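BH2092 protein (Bacillus halodurans, PDB 3NHV) is of unknown function but belongs to the rhodanese-like family, whose members commonly transfer sulfur through a cysteine persulfide. Local coordinates at the interface of chains A and B. Numbering follows the deposited sequence. Chains: chain A/B, BH2092 protein.

Contact 1: the interface of chains A and B. Residues chain A 130-133; chain B 113-115.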
ATOM      1  N   TRP A 130      11.177  -6.492  -9.050  1.00 41.74           N
ATOM      2  CA  TRP A 130      11.091  -6.532 -10.499  1.00 44.36           C
ATOM      3  C   TRP A 130      12.183  -5.593 -11.015  1.00 44.68           C
ATOM      4  O   TRP A 130      12.367  -4.501 -10.484  1.00 50.21           O
ATOM      5  CB  TRP A 130       9.723  -6.035 -10.939  1.00 44.29           C
ATOM      6  CG  TRP A 130       9.556  -5.975 -12.406  1.00 49.39           C
ATOM      7  CD1 TRP A 130       9.457  -7.030 -13.264  1.00 49.35           C
ATOM      8  CD2 TRP A 130       9.446  -4.794 -13.202  1.00 50.67           C
ATOM      9  NE1 TRP A 130       9.285  -6.578 -14.549  1.00 50.58           N
ATOM     10  CE2 TRP A 130       9.276  -5.208 -14.541  1.00 54.84           C
ATOM     11  CE3 TRP A 130       9.474  -3.422 -12.915  1.00 39.18           C
ATOM     12  CZ2 TRP A 130       9.132  -4.297 -15.594  1.00 48.21           C
ATOM     13  CZ3 TRP A 130       9.333  -2.521 -13.957  1.00 40.34           C
ATOM     14  CH2 TRP A 130       9.164  -2.963 -15.283  1.00 49.80           C
ATOM     15  N   ASN A 131      12.921  -6.017 -12.032  1.00 54.92           N
ATOM     16  CA  ASN A 131      13.994  -5.186 -12.569  1.00 52.33           C
ATOM     17  C   ASN A 131      13.566  -4.526 -13.873  1.00 50.74           C
ATOM     18  O   ASN A 131      13.559  -5.151 -14.931  1.00 57.17           O
ATOM     19  CB  ASN A 131      15.247  -6.027 -12.797  1.00 55.30           C
ATOM     20  CG  ASN A 131      16.475  -5.181 -13.032  1.00 53.68           C
ATOM     21  OD1 ASN A 131      16.444  -4.235 -13.813  1.00 59.24           O
ATOM     22  ND2 ASN A 131      17.567  -5.519 -12.361  1.00 62.91           N
HETATM   23  N   MSE A 132      13.216  -3.249 -13.778  1.00 47.73           N
HETATM   24  CA  MSE A 132      12.756  -2.452 -14.914  1.00 55.23           C
HETATM   25  C   MSE A 132      13.688  -2.462 -16.128  1.00 60.25           C
HETATM   26  O   MSE A 132      13.251  -2.255 -17.263  1.00 59.34           O
HETATM   27  CB  MSE A 132      12.557  -1.019 -14.439  1.00 62.85           C
HETATM   28  CG  MSE A 132      12.195  -0.008 -15.496  1.00 65.77           C
HETATM   29 SE   MSE A 132      12.548   1.736 -14.753  1.00 70.16          SE
HETATM   30  CE  MSE A 132      11.273   1.718 -13.310  1.00 56.56           C
ATOM     31  N   LYS A 133      14.969  -2.698 -15.877  1.00 61.77           N
ATOM     32  CA  LYS A 133      15.975  -2.716 -16.928  1.00 66.42           C
ATOM     33  C   LYS A 133      16.355  -4.118 -17.408  1.00 69.25           C
ATOM     34  O   LYS A 133      16.929  -4.263 -18.487  1.00 61.08           O
ATOM     35  CB  LYS A 133      17.240  -1.994 -16.439  1.00 67.68           C
ATOM     36  CG  LYS A 133      17.397  -0.560 -16.924  1.00 68.64           C
ATOM     37  CD  LYS A 133      16.277   0.346 -16.447  1.00 75.43           C
ATOM     38  CE  LYS A 133      16.387   1.721 -17.088  1.00 74.33           C
ATOM     39  NZ  LYS A 133      15.264   2.608 -16.677  1.00 75.00           N
TER
ATOM     40  N   LYS B 113      14.033   1.163  -6.346  1.00 41.80           N
ATOM     41  CA  LYS B 113      14.223  -0.254  -6.040  1.00 42.98           C
ATOM     42  C   LYS B 113      14.029  -1.089  -7.306  1.00 44.26           C
ATOM     43  O   LYS B 113      14.726  -2.076  -7.519  1.00 40.80           O
ATOM     44  CB  LYS B 113      13.237  -0.729  -4.969  1.00 37.23           C
ATOM     45  CG  LYS B 113      13.649  -0.407  -3.535  1.00 44.85           C
ATOM     46  CD  LYS B 113      12.633  -0.952  -2.536  1.00 49.31           C
ATOM     47  CE  LYS B 113      12.950  -0.516  -1.109  1.00 62.06           C
ATOM     48  NZ  LYS B 113      11.896  -0.927  -0.124  1.00 57.24           N
ATOM     49  N   GLU B 114      13.086  -0.690  -8.149  1.00 36.76           N
ATOM     50  CA  GLU B 114      12.851  -1.426  -9.376  1.00 41.44           C
ATOM     51  C   GLU B 114      13.863  -1.032 -10.455  1.00 50.81           C
ATOM     52  O   GLU B 114      13.612  -1.168 -11.655  1.00 43.63           O
ATOM     53  CB  GLU B 114      11.408  -1.219  -9.844  1.00 36.58           C
ATOM     54  CG  GLU B 114      10.433  -2.119  -9.091  1.00 37.52           C
ATOM     55  CD  GLU B 114       8.978  -1.741  -9.290  1.00 54.06           C
ATOM     56  OE1 GLU B 114       8.575  -1.483 -10.445  1.00 49.99           O
ATOM     57  OE2 GLU B 114       8.227  -1.722  -8.285  1.00 52.12           O
ATOM     58  N   ASN B 115      15.021  -0.553  -9.998  1.00 53.76           N
ATOM     59  CA  ASN B 115      16.120  -0.139 -10.866  1.00 53.68           C
ATOM     60  C   ASN B 115      15.759   0.985 -11.817  1.00 45.72           C
ATOM     61  O   ASN B 115      16.000   0.883 -13.012  1.00 61.51           O
ATOM     62  CB  ASN B 115      16.625  -1.328 -11.684  1.00 59.31           C
ATOM     63  CG  ASN B 115      18.128  -1.318 -11.848  1.00 63.86           C
ATOM     64  OD1 ASN B 115      18.859  -1.216 -10.862  1.00 66.50           O
ATOM     65  ND2 ASN B 115      18.601  -1.433 -13.087  1.00 56.57           N
TER
HETATM   66  O   HOH W   1      15.165  -4.014  -9.764  1.00 54.66           O
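Two different first torsions bring A:Trp130 and B:Glu114 together: the indole CG of A:Trp130 stands anti to its backbone N (chi1 177°), while CG of B:Glu114 is anti to its own carbonyl carbon (chi1 -81°). The glutamate chain, extended beyond CG, carries its carboxylate to the six-membered part of the indole, where OE1 of B:Glu114 lies 3.3 Å from CE3 of A:Trp130. Ring and carboxylate planes are turned 78° apart, and the glutamate methylenes pass beside the carbonyl oxygen of A:Trp130. A long acid suits this place because its aliphatic stem can pack beside that carbonyl while the carboxylate reaches as far as the indole.

A backbone hydrogen bond crosses nearby: N of the selenomethionine A:Met132 donates to O of B:Glu114 at 3.0 Å. A water adds a bridge, lying 2.9 Å from O of A:Trp130 and 3.0 Å from O of B:Lys113. Beside it, A:Asn131 turns its amide oxygen back on its own chain, where OD1 accepts from N of A:Lys133 at 3.0 Å and would help hold the turn in shape. B:Asn115 lies against this turn, its CB 3.6 Å from OD1 of A:Asn131, and its backbone takes positive phi, a conformation asparagine tolerates well.

In the fold, the C-terminal tail of chain A, which follows the 3-10 helix 123-125, meets the end of helix 107-113 of chain B and the loop leaving it.

Contact 2: the interface of chains A and B. Residues chain A 85, 88-89, 92, 103; chain B 10, 13-14, 17, 105.
B:Leu14 inserts its CD2 methyl among A:Asn85, A:Thr88 and A:Lys89, and this is the closely packed part of the contact. CD2 of B:Leu14 lies 3.7 Å from CG2 of A:Thr88 and 3.9 Å from CG of A:Lys89, the leucine and threonine side chains lying alongside and pointing opposite ways. A branched leucine suits the place because its methyls can touch several neighbours at once. Further along the helix, CB of A:Ala92 meets CB of B:Tyr10 at 3.8 Å, a small residue letting the two helices come close.

The polar flank is looser, for B:Lys13, bent at its last torsion (chi4 -62°), spans to OE2 of A:Glu103 in a long salt bridge of 3.9 Å. Within its own chain NZ makes a salt bridge to OE2 of B:Glu17 at 3.3 Å, weak as a hydrogen bond. A lysine here would offset both carboxylates. The exception is the bond from ND2 of A:Asn85 to OE2 of B:Glu17 at 3.0 Å, which meets the oxygen nearly along its C-O axis, the two groups 22° from coplanar. A:Glu103 is steadied by OG1 of A:Thr88, which donates to OE1 on the syn side at 2.6 Å, while its OE2 lies in plane at the edge of the B:Tyr10 ring.

Apolar wedge and polar flank dock the N-terminal segment of one copy on another, a contact within the deposited three-copy assembly that may not be the biological one.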
ATOM      1  N   ASN A  85       0.786  -3.281  -9.823  1.00 49.19           N
ATOM      2  CA  ASN A  85      -0.670  -3.218  -9.946  1.00 50.87           C
ATOM      3  C   ASN A  85      -1.189  -4.466 -10.652  1.00 48.29           C
ATOM      4  O   ASN A  85      -2.390  -4.617 -10.876  1.00 40.89           O
ATOM      5  CB  ASN A  85      -1.067  -1.989 -10.761  1.00 63.05           C
ATOM      6  CG  ASN A  85      -2.054  -1.117 -10.037  1.00 70.99           C
ATOM      7  OD1 ASN A  85      -2.543  -0.124 -10.584  1.00 77.77           O
ATOM      8  ND2 ASN A  85      -2.356  -1.477  -8.785  1.00 69.46           N
ATOM      9  N   THR A  88      -4.086  -6.424  -9.143  1.00 37.60           N
ATOM     10  CA  THR A  88      -5.348  -5.728  -9.306  1.00 37.69           C
ATOM     11  C   THR A  88      -5.911  -5.885 -10.717  1.00 41.90           C
ATOM     12  O   THR A  88      -7.121  -6.065 -10.892  1.00 40.54           O
ATOM     13  CB  THR A  88      -5.202  -4.226  -9.013  1.00 45.05           C
ATOM     14  OG1 THR A  88      -4.520  -4.040  -7.763  1.00 40.72           O
ATOM     15  CG2 THR A  88      -6.578  -3.573  -8.939  1.00 39.70           C
ATOM     16  N   LYS A  89      -5.045  -5.809 -11.725  1.00 34.88           N
ATOM     17  CA  LYS A  89      -5.515  -5.956 -13.103  1.00 36.55           C
ATOM     18  C   LYS A  89      -6.021  -7.384 -13.324  1.00 35.62           C
ATOM     19  O   LYS A  89      -7.007  -7.610 -14.030  1.00 32.43           O
ATOM     20  CB  LYS A  89      -4.402  -5.647 -14.106  1.00 26.38           C
ATOM     21  CG  LYS A  89      -3.946  -4.212 -14.124  1.00 46.39           C
ATOM     22  CD  LYS A  89      -2.761  -4.027 -15.080  1.00 48.85           C
ATOM     23  CE  LYS A  89      -2.158  -2.626 -14.957  1.00 48.09           C
ATOM     24  NZ  LYS A  89      -0.831  -2.532 -15.621  1.00 39.67           N
ATOM     25  N   ALA A  92      -9.580  -8.010 -11.819  1.00 29.34           N
ATOM     26  CA  ALA A  92     -10.639  -7.532 -12.693  1.00 36.27           C
ATOM     27  C   ALA A  92     -10.913  -8.557 -13.790  1.00 35.11           C
ATOM     28  O   ALA A  92     -12.063  -8.881 -14.064  1.00 40.11           O
ATOM     29  CB  ALA A  92     -10.265  -6.195 -13.299  1.00 33.62           C
ATOM     30  N   GLU A 103      -7.189  -9.968  -4.059  1.00 35.63           N
ATOM     31  CA  GLU A 103      -5.801  -9.729  -4.437  1.00 39.44           C
ATOM     32  C   GLU A 103      -4.947  -9.785  -3.185  1.00 38.52           C
ATOM     33  O   GLU A 103      -5.361  -9.327  -2.123  1.00 43.38           O
ATOM     34  CB  GLU A 103      -5.639  -8.372  -5.160  1.00 42.61           C
ATOM     35  CG  GLU A 103      -6.045  -7.126  -4.372  1.00 49.41           C
ATOM     36  CD  GLU A 103      -5.840  -5.827  -5.157  1.00 53.22           C
ATOM     37  OE1 GLU A 103      -4.740  -5.621  -5.714  1.00 56.42           O
ATOM     38  OE2 GLU A 103      -6.777  -5.001  -5.211  1.00 61.14           O
TER
ATOM     39  N   TYR B  10     -12.600  -3.241  -8.914  1.00 37.03           N
ATOM     40  CA  TYR B  10     -11.224  -3.332  -9.368  1.00 42.91           C
ATOM     41  C   TYR B  10     -10.908  -2.337 -10.484  1.00 46.89           C
ATOM     42  O   TYR B  10      -9.839  -1.715 -10.497  1.00 48.78           O
ATOM     43  CB  TYR B  10     -10.926  -4.766  -9.812  1.00 35.17           C
ATOM     44  CG  TYR B  10     -10.799  -5.720  -8.645  1.00 33.54           C
ATOM     45  CD1 TYR B  10      -9.874  -5.469  -7.635  1.00 27.84           C
ATOM     46  CD2 TYR B  10     -11.609  -6.856  -8.535  1.00 30.02           C
ATOM     47  CE1 TYR B  10      -9.751  -6.313  -6.542  1.00 35.07           C
ATOM     48  CE2 TYR B  10     -11.492  -7.719  -7.433  1.00 26.59           C
ATOM     49  CZ  TYR B  10     -10.558  -7.437  -6.442  1.00 37.32           C
ATOM     50  OH  TYR B  10     -10.397  -8.256  -5.346  1.00 40.60           O
ATOM     51  N   LYS B  13     -10.597   1.144  -8.948  1.00 37.08           N
ATOM     52  CA  LYS B  13      -9.374   1.310  -8.174  1.00 36.54           C
ATOM     53  C   LYS B  13      -8.231   1.699  -9.120  1.00 40.61           C
ATOM     54  O   LYS B  13      -7.469   2.624  -8.839  1.00 38.09           O
ATOM     55  CB  LYS B  13      -9.070   0.011  -7.418  1.00 31.63           C
ATOM     56  CG  LYS B  13      -7.856   0.044  -6.499  1.00 45.63           C
ATOM     57  CD  LYS B  13      -7.826  -1.208  -5.619  1.00 47.58           C
ATOM     58  CE  LYS B  13      -6.573  -1.268  -4.759  1.00 51.50           C
ATOM     59  NZ  LYS B  13      -5.331  -1.345  -5.581  1.00 60.33           N
ATOM     60  N   LEU B  14      -8.134   1.006 -10.252  1.00 44.49           N
ATOM     61  CA  LEU B  14      -7.087   1.277 -11.241  1.00 43.65           C
ATOM     62  C   LEU B  14      -7.221   2.660 -11.892  1.00 48.25           C
ATOM     63  O   LEU B  14      -6.218   3.280 -12.254  1.00 47.06           O
ATOM     64  CB  LEU B  14      -7.113   0.200 -12.333  1.00 38.25           C
ATOM     65  CG  LEU B  14      -6.780  -1.237 -11.917  1.00 35.79           C
ATOM     66  CD1 LEU B  14      -7.287  -2.181 -12.979  1.00 23.16           C
ATOM     67  CD2 LEU B  14      -5.274  -1.399 -11.698  1.00 27.77           C
ATOM     68  N   GLU B  17      -5.082   5.289 -10.142  1.00 40.54           N
ATOM     69  CA  GLU B  17      -3.668   5.059  -9.879  1.00 44.43           C
ATOM     70  C   GLU B  17      -2.882   4.457 -11.034  1.00 45.20           C
ATOM     71  O   GLU B  17      -3.427   4.124 -12.085  1.00 51.29           O
ATOM     72  CB  GLU B  17      -3.513   4.174  -8.632  1.00 46.64           C
ATOM     73  CG  GLU B  17      -4.260   2.846  -8.707  1.00 58.32           C
ATOM     74  CD  GLU B  17      -4.198   2.029  -7.409  1.00 66.38           C
ATOM     75  OE1 GLU B  17      -4.545   2.571  -6.332  1.00 54.98           O
ATOM     76  OE2 GLU B  17      -3.815   0.835  -7.474  1.00 68.53           O
ATOM     77  N   ILE B 105       1.598   4.547  -7.028  1.00 51.10           N
ATOM     78  CA  ILE B 105       1.820   3.691  -5.866  1.00 49.21           C
ATOM     79  C   ILE B 105       3.284   3.254  -5.851  1.00 50.67           C
ATOM     80  O   ILE B 105       3.838   2.863  -6.883  1.00 46.66           O
ATOM     81  CB  ILE B 105       0.935   2.420  -5.908  1.00 43.81           C
ATOM     82  CG1 ILE B 105       1.236   1.612  -7.168  1.00 48.25           C
ATOM     83  CG2 ILE B 105      -0.529   2.804  -5.889  1.00 44.54           C
ATOM     84  CD1 ILE B 105       0.629   0.220  -7.160  1.00 48.63           C
TER

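Contact 3: the interface of chains A and B. Residues chain A 12, 16, 101, 103; chain B 5-6, 9-10.
A:Tyr16 and B:His9 stack nearly parallel, their planes 11° apart and ring centroids 3.8 Å from each other. CD2 of A:Tyr16 sits over the centre of the imidazole, whereas the histidine lies toward the rim of the phenol ring. CG of B:His9 is anti to its backbone N (chi1 161°), an orientation that carries the imidazole off the helix and over the tyrosine. Flat rings suit both positions, since each offers a broad face.

The hydroxyl of B:Tyr10 donates hydrogen bonds to two backbone carbonyls of chain A, its one hydrogen presumably shared or alternating between them. OH lies 2.9 Å from O of A:Tyr16, in the carbonyl plane on a lone pair, and 3.0 Å from O of A:Val101, there 44° above the carbonyl plane. Its ring meets that of A:Tyr16 edge to face, and CE2 packs 3.8 Å from CG1 of A:Val101. A phenylalanine in place of B:Tyr10 would probably keep much of the ring packing but leave both carbonyl oxygens without this hydroxyl partner.

Farther out, B:His9 also lies against a face of the B:Tyr10 ring, and the two may thereby help to fix each other's rotation. CA of B:Ala6 approaches CE1 of A:Tyr16 at 3.9 Å, its small side chain allowing the phenol close to the helix. A:Lys12 brings NZ to 4.0 Å from ND1 of B:His9.

In the fold, helix 3-14 of chain B lies against the end of helix 3-15 and strand 100-105 of chain A.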
ATOM      1  N   LYS A  12     -15.774  -3.903   3.435  1.00 43.88           N
ATOM      2  CA  LYS A  12     -15.749  -4.041   1.977  1.00 44.84           C
ATOM      3  C   LYS A  12     -14.328  -4.100   1.455  1.00 37.64           C
ATOM      4  O   LYS A  12     -14.004  -4.906   0.578  1.00 42.14           O
ATOM      5  CB  LYS A  12     -16.495  -2.884   1.299  1.00 45.27           C
ATOM      6  CG  LYS A  12     -16.921  -3.206  -0.140  1.00 52.84           C
ATOM      7  CD  LYS A  12     -17.822  -2.136  -0.752  1.00 65.74           C
ATOM      8  CE  LYS A  12     -17.055  -0.858  -1.119  1.00 79.79           C
ATOM      9  NZ  LYS A  12     -16.107  -1.021  -2.278  1.00 87.86           N
ATOM     10  N   TYR A  16     -12.138  -7.684  -0.576  1.00 48.99           N
ATOM     11  CA  TYR A  16     -11.478  -7.754  -1.872  1.00 35.17           C
ATOM     12  C   TYR A  16      -9.994  -8.068  -1.736  1.00 36.82           C
ATOM     13  O   TYR A  16      -9.269  -8.087  -2.730  1.00 46.69           O
ATOM     14  CB  TYR A  16     -11.665  -6.431  -2.634  1.00 35.67           C
ATOM     15  CG  TYR A  16     -13.065  -6.217  -3.171  1.00 32.52           C
ATOM     16  CD1 TYR A  16     -13.665  -7.170  -3.995  1.00 42.21           C
ATOM     17  CD2 TYR A  16     -13.788  -5.071  -2.857  1.00 37.98           C
ATOM     18  CE1 TYR A  16     -14.955  -6.992  -4.493  1.00 44.33           C
ATOM     19  CE2 TYR A  16     -15.079  -4.879  -3.352  1.00 43.30           C
ATOM     20  CZ  TYR A  16     -15.656  -5.843  -4.167  1.00 46.74           C
ATOM     21  OH  TYR A  16     -16.935  -5.659  -4.648  1.00 55.58           O
ATOM     22  N   VAL A 101     -12.773 -13.321  -6.563  1.00 33.85           N
ATOM     23  CA  VAL A 101     -11.344 -13.057  -6.427  1.00 28.13           C
ATOM     24  C   VAL A 101     -10.915 -12.015  -5.401  1.00 30.30           C
ATOM     25  O   VAL A 101     -11.590 -11.018  -5.183  1.00 41.40           O
ATOM     26  CB  VAL A 101     -10.768 -12.631  -7.792  1.00 30.85           C
ATOM     27  CG1 VAL A 101     -11.527 -11.405  -8.311  1.00 24.34           C
ATOM     28  CG2 VAL A 101      -9.284 -12.320  -7.670  1.00 27.93           C
ATOM     29  N   GLU A 103      -7.189  -9.968  -4.059  1.00 35.63           N
ATOM     30  CA  GLU A 103      -5.801  -9.729  -4.437  1.00 39.44           C
ATOM     31  C   GLU A 103      -4.947  -9.785  -3.185  1.00 38.52           C
ATOM     32  O   GLU A 103      -5.361  -9.327  -2.123  1.00 43.38           O
ATOM     33  CB  GLU A 103      -5.639  -8.372  -5.160  1.00 42.61           C
ATOM     34  CG  GLU A 103      -6.045  -7.126  -4.372  1.00 49.41           C
ATOM     35  CD  GLU A 103      -5.840  -5.827  -5.157  1.00 53.22           C
ATOM     36  OE1 GLU A 103      -4.740  -5.621  -5.714  1.00 56.42           O
ATOM     37  OE2 GLU A 103      -6.777  -5.001  -5.211  1.00 61.14           O
TER
ATOM     38  N   GLU B   5     -20.154  -6.555  -9.442  1.00 62.43           N
ATOM     39  CA  GLU B   5     -19.705  -5.480  -8.569  1.00 64.63           C
ATOM     40  C   GLU B   5     -18.189  -5.551  -8.419  1.00 57.49           C
ATOM     41  O   GLU B   5     -17.507  -4.526  -8.430  1.00 49.52           O
ATOM     42  CB  GLU B   5     -20.365  -5.607  -7.196  1.00 71.41           C
ATOM     43  CG  GLU B   5     -20.112  -4.425  -6.273  1.00 91.62           C
ATOM     44  CD  GLU B   5     -20.561  -4.691  -4.841  1.00104.19           C
ATOM     45  OE1 GLU B   5     -21.739  -5.078  -4.643  1.00101.22           O
ATOM     46  OE2 GLU B   5     -19.733  -4.511  -3.913  1.00111.35           O
ATOM     47  N   ALA B   6     -17.675  -6.773  -8.284  1.00 49.36           N
ATOM     48  CA  ALA B   6     -16.241  -7.005  -8.137  1.00 53.01           C
ATOM     49  C   ALA B   6     -15.460  -6.361  -9.284  1.00 54.25           C
ATOM     50  O   ALA B   6     -14.458  -5.672  -9.062  1.00 45.25           O
ATOM     51  CB  ALA B   6     -15.956  -8.501  -8.087  1.00 43.79           C
ATOM     52  N   HIS B   9     -15.460  -2.588  -9.030  1.00 48.07           N
ATOM     53  CA  HIS B   9     -14.558  -2.175  -7.955  1.00 45.79           C
ATOM     54  C   HIS B   9     -13.098  -2.121  -8.403  1.00 46.88           C
ATOM     55  O   HIS B   9     -12.440  -1.089  -8.268  1.00 51.37           O
ATOM     56  CB  HIS B   9     -14.688  -3.136  -6.771  1.00 38.46           C
ATOM     57  CG  HIS B   9     -13.527  -3.098  -5.827  1.00 43.91           C
ATOM     58  ND1 HIS B   9     -13.310  -2.057  -4.949  1.00 43.86           N
ATOM     59  CD2 HIS B   9     -12.502  -3.967  -5.642  1.00 44.80           C
ATOM     60  CE1 HIS B   9     -12.203  -2.286  -4.265  1.00 43.20           C
ATOM     61  NE2 HIS B   9     -11.692  -3.437  -4.666  1.00 44.80           N
ATOM     62  N   TYR B  10     -12.600  -3.241  -8.914  1.00 37.03           N
ATOM     63  CA  TYR B  10     -11.224  -3.332  -9.368  1.00 42.91           C
ATOM     64  C   TYR B  10     -10.908  -2.337 -10.484  1.00 46.89           C
ATOM     65  O   TYR B  10      -9.839  -1.715 -10.497  1.00 48.78           O
ATOM     66  CB  TYR B  10     -10.926  -4.766  -9.812  1.00 35.17           C
ATOM     67  CG  TYR B  10     -10.799  -5.720  -8.645  1.00 33.54           C
ATOM     68  CD1 TYR B  10      -9.874  -5.469  -7.635  1.00 27.84           C
ATOM     69  CD2 TYR B  10     -11.609  -6.856  -8.535  1.00 30.02           C
ATOM     70  CE1 TYR B  10      -9.751  -6.313  -6.542  1.00 35.07           C
ATOM     71  CE2 TYR B  10     -11.492  -7.719  -7.433  1.00 26.59           C
ATOM     72  CZ  TYR B  10     -10.558  -7.437  -6.442  1.00 37.32           C
ATOM     73  OH  TYR B  10     -10.397  -8.256  -5.346  1.00 40.60           O
TER

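Contacts 2 and 3 form one continuous region: their C-alpha centres are about 9 Å apart, and they share A:Glu103 and B:Tyr10. Helix 3-14 of chain B runs through both, meeting helix 86-96 of chain A in contact 2 and the end of helix 3-15 in contact 3, with strand 100-105 of chain A serving both. Contact 1 is separate, about 20 Å from contact 2 and 28 Å from contact 3 between C-alpha centres, and uses the C-terminal tail of chain A. These two copies of the three in the assembly therefore touch at two distant places through unlike segments, consistent with an interface that is not an exact two-fold.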